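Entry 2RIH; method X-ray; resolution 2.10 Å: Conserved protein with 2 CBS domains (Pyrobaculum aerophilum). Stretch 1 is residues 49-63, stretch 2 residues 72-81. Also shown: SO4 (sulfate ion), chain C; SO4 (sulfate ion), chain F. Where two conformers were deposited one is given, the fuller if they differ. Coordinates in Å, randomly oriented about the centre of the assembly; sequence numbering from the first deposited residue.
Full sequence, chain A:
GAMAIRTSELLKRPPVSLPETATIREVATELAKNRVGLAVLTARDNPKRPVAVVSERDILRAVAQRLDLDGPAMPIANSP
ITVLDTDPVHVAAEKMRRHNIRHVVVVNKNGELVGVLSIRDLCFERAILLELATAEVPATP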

# COMPACT_ATOMS: atom_id res chain seq x y z
N ARG A 49 -24.14 2.37 1.83
CA ARG A 49 -23.88 2.61 0.42
C ARG A 49 -22.56 3.36 0.19
O ARG A 49 -22.42 4.51 0.59
CB ARG A 49 -25.04 3.40 -0.21
CG ARG A 49 -25.10 3.29 -1.73
CD ARG A 49 -26.34 3.96 -2.32
NE ARG A 49 -26.15 5.39 -2.56
CZ ARG A 49 -26.69 6.38 -1.84
NH1 ARG A 49 -27.48 6.14 -0.80
NH2 ARG A 49 -26.42 7.64 -2.18
N PRO A 50 -21.56 2.70 -0.44
CA PRO A 50 -20.31 3.41 -0.77
C PRO A 50 -20.50 4.46 -1.87
O PRO A 50 -21.18 4.19 -2.86
CB PRO A 50 -19.38 2.30 -1.29
CG PRO A 50 -19.98 1.05 -0.86
CD PRO A 50 -21.46 1.28 -0.81
N VAL A 51 -19.92 5.64 -1.67
CA VAL A 51 -19.94 6.68 -2.70
C VAL A 51 -18.53 7.06 -3.15
O VAL A 51 -18.34 7.58 -4.24
CB VAL A 51 -20.76 7.92 -2.25
CG1 VAL A 51 -22.23 7.52 -2.01
CG2 VAL A 51 -20.16 8.57 -1.01
N ALA A 52 -17.54 6.77 -2.32
CA ALA A 52 -16.17 7.13 -2.64
C ALA A 52 -15.21 6.37 -1.76
O ALA A 52 -15.61 5.79 -0.75
CB ALA A 52 -15.97 8.64 -2.46
N VAL A 53 -13.94 6.39 -2.15
CA VAL A 53 -12.87 5.81 -1.36
C VAL A 53 -11.71 6.80 -1.24
O VAL A 53 -11.45 7.59 -2.15
CB VAL A 53 -12.37 4.46 -1.93
CG1 VAL A 53 -13.52 3.45 -1.94
CG2 VAL A 53 -11.76 4.61 -3.35
N VAL A 54 -11.05 6.75 -0.08
CA VAL A 54 -9.84 7.51 0.19
C VAL A 54 -8.81 6.55 0.76
O VAL A 54 -9.04 5.92 1.79
CB VAL A 54 -10.10 8.64 1.22
CG1 VAL A 54 -8.82 9.44 1.47
CG2 VAL A 54 -11.21 9.55 0.74
N SER A 55 -7.67 6.42 0.08
CA SER A 55 -6.59 5.60 0.59
C SER A 55 -5.46 6.46 1.12
O SER A 55 -5.42 7.68 0.89
CB SER A 55 -6.07 4.66 -0.49
OG SER A 55 -5.49 5.40 -1.54
N GLU A 56 -4.56 5.82 1.84
CA GLU A 56 -3.33 6.44 2.32
C GLU A 56 -2.54 7.07 1.17
O GLU A 56 -1.80 8.04 1.37
CB GLU A 56 -2.48 5.41 3.06
CG GLU A 56 -2.05 4.22 2.23
CD GLU A 56 -1.47 3.10 3.07
OE1 GLU A 56 -1.67 1.94 2.70
OE2 GLU A 56 -0.83 3.39 4.09
N ARG A 57 -2.69 6.51 -0.03
CA ARG A 57 -2.08 7.08 -1.22
C ARG A 57 -2.66 8.45 -1.59
O ARG A 57 -1.93 9.34 -2.04
CB ARG A 57 -2.20 6.13 -2.40
CG ARG A 57 -1.49 6.68 -3.62
CD ARG A 57 -0.83 5.61 -4.43
NE ARG A 57 0.17 4.90 -3.66
CZ ARG A 57 0.98 3.98 -4.17
NH1 ARG A 57 0.93 3.68 -5.46
NH2 ARG A 57 1.85 3.36 -3.38
N ASP A 58 -3.97 8.61 -1.42
CA ASP A 58 -4.62 9.89 -1.68
C ASP A 58 -4.20 10.91 -0.62
O ASP A 58 -3.98 12.09 -0.93
CB ASP A 58 -6.15 9.73 -1.68
CG ASP A 58 -6.63 8.81 -2.79
OD1 ASP A 58 -6.28 9.02 -3.98
OD2 ASP A 58 -7.38 7.86 -2.48
N ILE A 59 -4.09 10.46 0.62
CA ILE A 59 -3.62 11.30 1.71
C ILE A 59 -2.16 11.72 1.47
O ILE A 59 -1.77 12.86 1.74
CB ILE A 59 -3.81 10.58 3.06
CG1 ILE A 59 -5.31 10.50 3.38
CG2 ILE A 59 -3.01 11.29 4.19
CD1 ILE A 59 -5.71 9.45 4.40
N LEU A 60 -1.35 10.79 0.96
CA LEU A 60 0.03 11.06 0.61
C LEU A 60 0.11 12.23 -0.38
O LEU A 60 0.89 13.17 -0.19
CB LEU A 60 0.67 9.80 -0.02
CG LEU A 60 2.16 9.80 -0.35
CD1 LEU A 60 2.97 9.55 0.91
CD2 LEU A 60 2.48 8.72 -1.39
N ARG A 61 -0.70 12.16 -1.43
CA ARG A 61 -0.76 13.22 -2.45
C ARG A 61 -1.20 14.55 -1.84
O ARG A 61 -0.69 15.61 -2.22
CB ARG A 61 -1.69 12.81 -3.59
CG ARG A 61 -1.91 13.90 -4.64
CD ARG A 61 -2.83 13.45 -5.77
NE ARG A 61 -4.03 12.79 -5.28
CZ ARG A 61 -5.08 13.40 -4.72
NH1 ARG A 61 -6.11 12.68 -4.31
NH2 ARG A 61 -5.10 14.73 -4.56
N ALA A 62 -2.15 14.49 -0.91
CA ALA A 62 -2.65 15.67 -0.19
C ALA A 62 -1.53 16.38 0.56
O ALA A 62 -1.42 17.60 0.51
CB ALA A 62 -3.75 15.25 0.78
N VAL A 63 -0.71 15.59 1.25
CA VAL A 63 0.47 16.08 1.97
C VAL A 63 1.45 16.75 0.99
O VAL A 63 1.87 17.88 1.20
CB VAL A 63 1.16 14.92 2.73
CG1 VAL A 63 2.51 15.35 3.30
CG2 VAL A 63 0.26 14.38 3.83
N PRO A 72 -12.33 19.06 3.60
CA PRO A 72 -13.05 17.86 3.19
C PRO A 72 -12.19 16.81 2.47
O PRO A 72 -11.29 17.16 1.69
CB PRO A 72 -14.14 18.41 2.26
CG PRO A 72 -13.67 19.75 1.85
CD PRO A 72 -12.90 20.28 3.01
N ALA A 73 -12.50 15.54 2.73
CA ALA A 73 -11.84 14.41 2.07
C ALA A 73 -12.43 14.10 0.71
O ALA A 73 -11.73 13.58 -0.15
CB ALA A 73 -11.88 13.16 2.95
N MET A 74 -13.71 14.41 0.50
CA MET A 74 -14.36 14.06 -0.78
C MET A 74 -13.61 14.55 -2.03
O MET A 74 -13.47 13.78 -2.99
CB MET A 74 -15.83 14.51 -0.81
CG MET A 74 -16.60 14.04 -2.07
SD MET A 74 -16.62 12.24 -2.31
CE MET A 74 -17.93 11.80 -1.17
N PRO A 75 -13.14 15.81 -2.04
CA PRO A 75 -12.34 16.26 -3.20
C PRO A 75 -11.09 15.42 -3.51
O PRO A 75 -10.63 15.43 -4.64
CB PRO A 75 -11.96 17.69 -2.82
CG PRO A 75 -13.03 18.14 -1.90
CD PRO A 75 -13.37 16.92 -1.09
N ILE A 76 -10.53 14.70 -2.54
CA ILE A 76 -9.36 13.85 -2.82
C ILE A 76 -9.76 12.39 -3.05
O ILE A 76 -8.91 11.54 -3.33
CB ILE A 76 -8.26 13.97 -1.74
CG1 ILE A 76 -8.66 13.29 -0.42
CG2 ILE A 76 -7.91 15.43 -1.51
CD1 ILE A 76 -7.49 13.02 0.49
N ALA A 77 -11.06 12.11 -2.94
CA ALA A 77 -11.60 10.76 -3.04
C ALA A 77 -11.71 10.26 -4.48
O ALA A 77 -11.68 11.03 -5.43
CB ALA A 77 -12.97 10.72 -2.35
N ASN A 78 -11.85 8.94 -4.61
CA ASN A 78 -11.99 8.28 -5.90
C ASN A 78 -13.27 7.47 -5.93
O ASN A 78 -13.81 7.13 -4.88
CB ASN A 78 -10.81 7.34 -6.14
CG ASN A 78 -9.49 8.06 -6.08
OD1 ASN A 78 -9.21 8.92 -6.91
ND2 ASN A 78 -8.67 7.72 -5.10
N SER A 79 -13.76 7.17 -7.13
CA SER A 79 -14.95 6.34 -7.29
C SER A 79 -14.64 4.92 -6.80
O SER A 79 -13.55 4.41 -7.04
CB SER A 79 -15.39 6.30 -8.75
OG SER A 79 -16.69 5.76 -8.86
N PRO A 80 -15.60 4.29 -6.08
CA PRO A 80 -15.32 2.94 -5.58
C PRO A 80 -15.23 1.88 -6.68
O PRO A 80 -16.14 1.74 -7.51
CB PRO A 80 -16.51 2.65 -4.64
CG PRO A 80 -17.16 3.96 -4.41
CD PRO A 80 -16.93 4.75 -5.66
N ILE A 81 -14.11 1.15 -6.70
CA ILE A 81 -13.95 -0.01 -7.55
C ILE A 81 -14.35 -1.22 -6.70
O ILE A 81 -13.70 -1.55 -5.70
CB ILE A 81 -12.50 -0.19 -8.07
CG1 ILE A 81 -12.01 1.07 -8.82
CG2 ILE A 81 -12.40 -1.45 -8.97
CD1 ILE A 81 -12.95 1.60 -9.92
S SO4 C . -4.41 2.11 -3.11
O1 SO4 C . -3.45 1.72 -4.14
O2 SO4 C . -5.50 1.13 -3.11
O3 SO4 C . -3.80 2.10 -1.79
O4 SO4 C . -4.91 3.42 -3.44
S SO4 F . 3.60 0.06 -4.51
O1 SO4 F . 4.84 0.54 -3.91
O2 SO4 F . 3.90 -0.77 -5.67
O3 SO4 F . 2.86 -0.73 -3.56
O4 SO4 F . 2.81 1.20 -4.94

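The backbone sets the register. Val 53 and Asn 78 form a single antiparallel bridge, closed by two hydrogen bonds: Val 53 N gives to Asn 78 O at 2.8 Å, and Asn 78 N gives to Val 53 O, also at 2.8 Å. Close CA-H...O contacts flank this pair, Ala 52 CA to Asn 78 O and Ala 77 CA to Val 53 O, both 3.3 Å. Two residues past the bridge, Pro 80 has no amide hydrogen to offer a strand partner, and it contributes packing instead: its CG lies 4.2 Å from Pro 50 CB, and its CB 4.1 Å from Val 53 CG1.

The polar side chains tie the bridge to the helix. Asn 78, in the m rotamer, brings its amide to Asp 58, where ND2 donates to OD1 at 2.9 Å. The other carboxylate oxygen, Asp 58 OD2, accepts from Ser 55 N at 3.0 Å, so one acid serves both the start of its own helix and the other stretch. Arg 61 NH1 makes a long salt bridge to Asp 58 OD1 at 3.7 Å, and the same NH1 lies 3.2 Å from Ile 76 O, which sits at the guanidinium edge, near its plane.

The two stretches bury 649 Å² between them, and apolar packing accounts for many of the contacts. Ile 76 has the largest covered area; its CD1 reaches Val 54 CG1 at 3.9 Å and Ala 62 CB at 4.4 Å, joining strand and helix. Small residues suit the close approach beside the bridge: Ala 52 CB and Ala 77 CB meet at 3.7 Å. The branched Val 54 packs against the same methyl, Val 54 CG2 lying 3.7 Å from Ala 77 CB. Met 74 starts sideways, but its flexible end comes nearer, setting SD 3.7 Å from Ala 52 CB and CE 3.9 Å from Val 51 CG2.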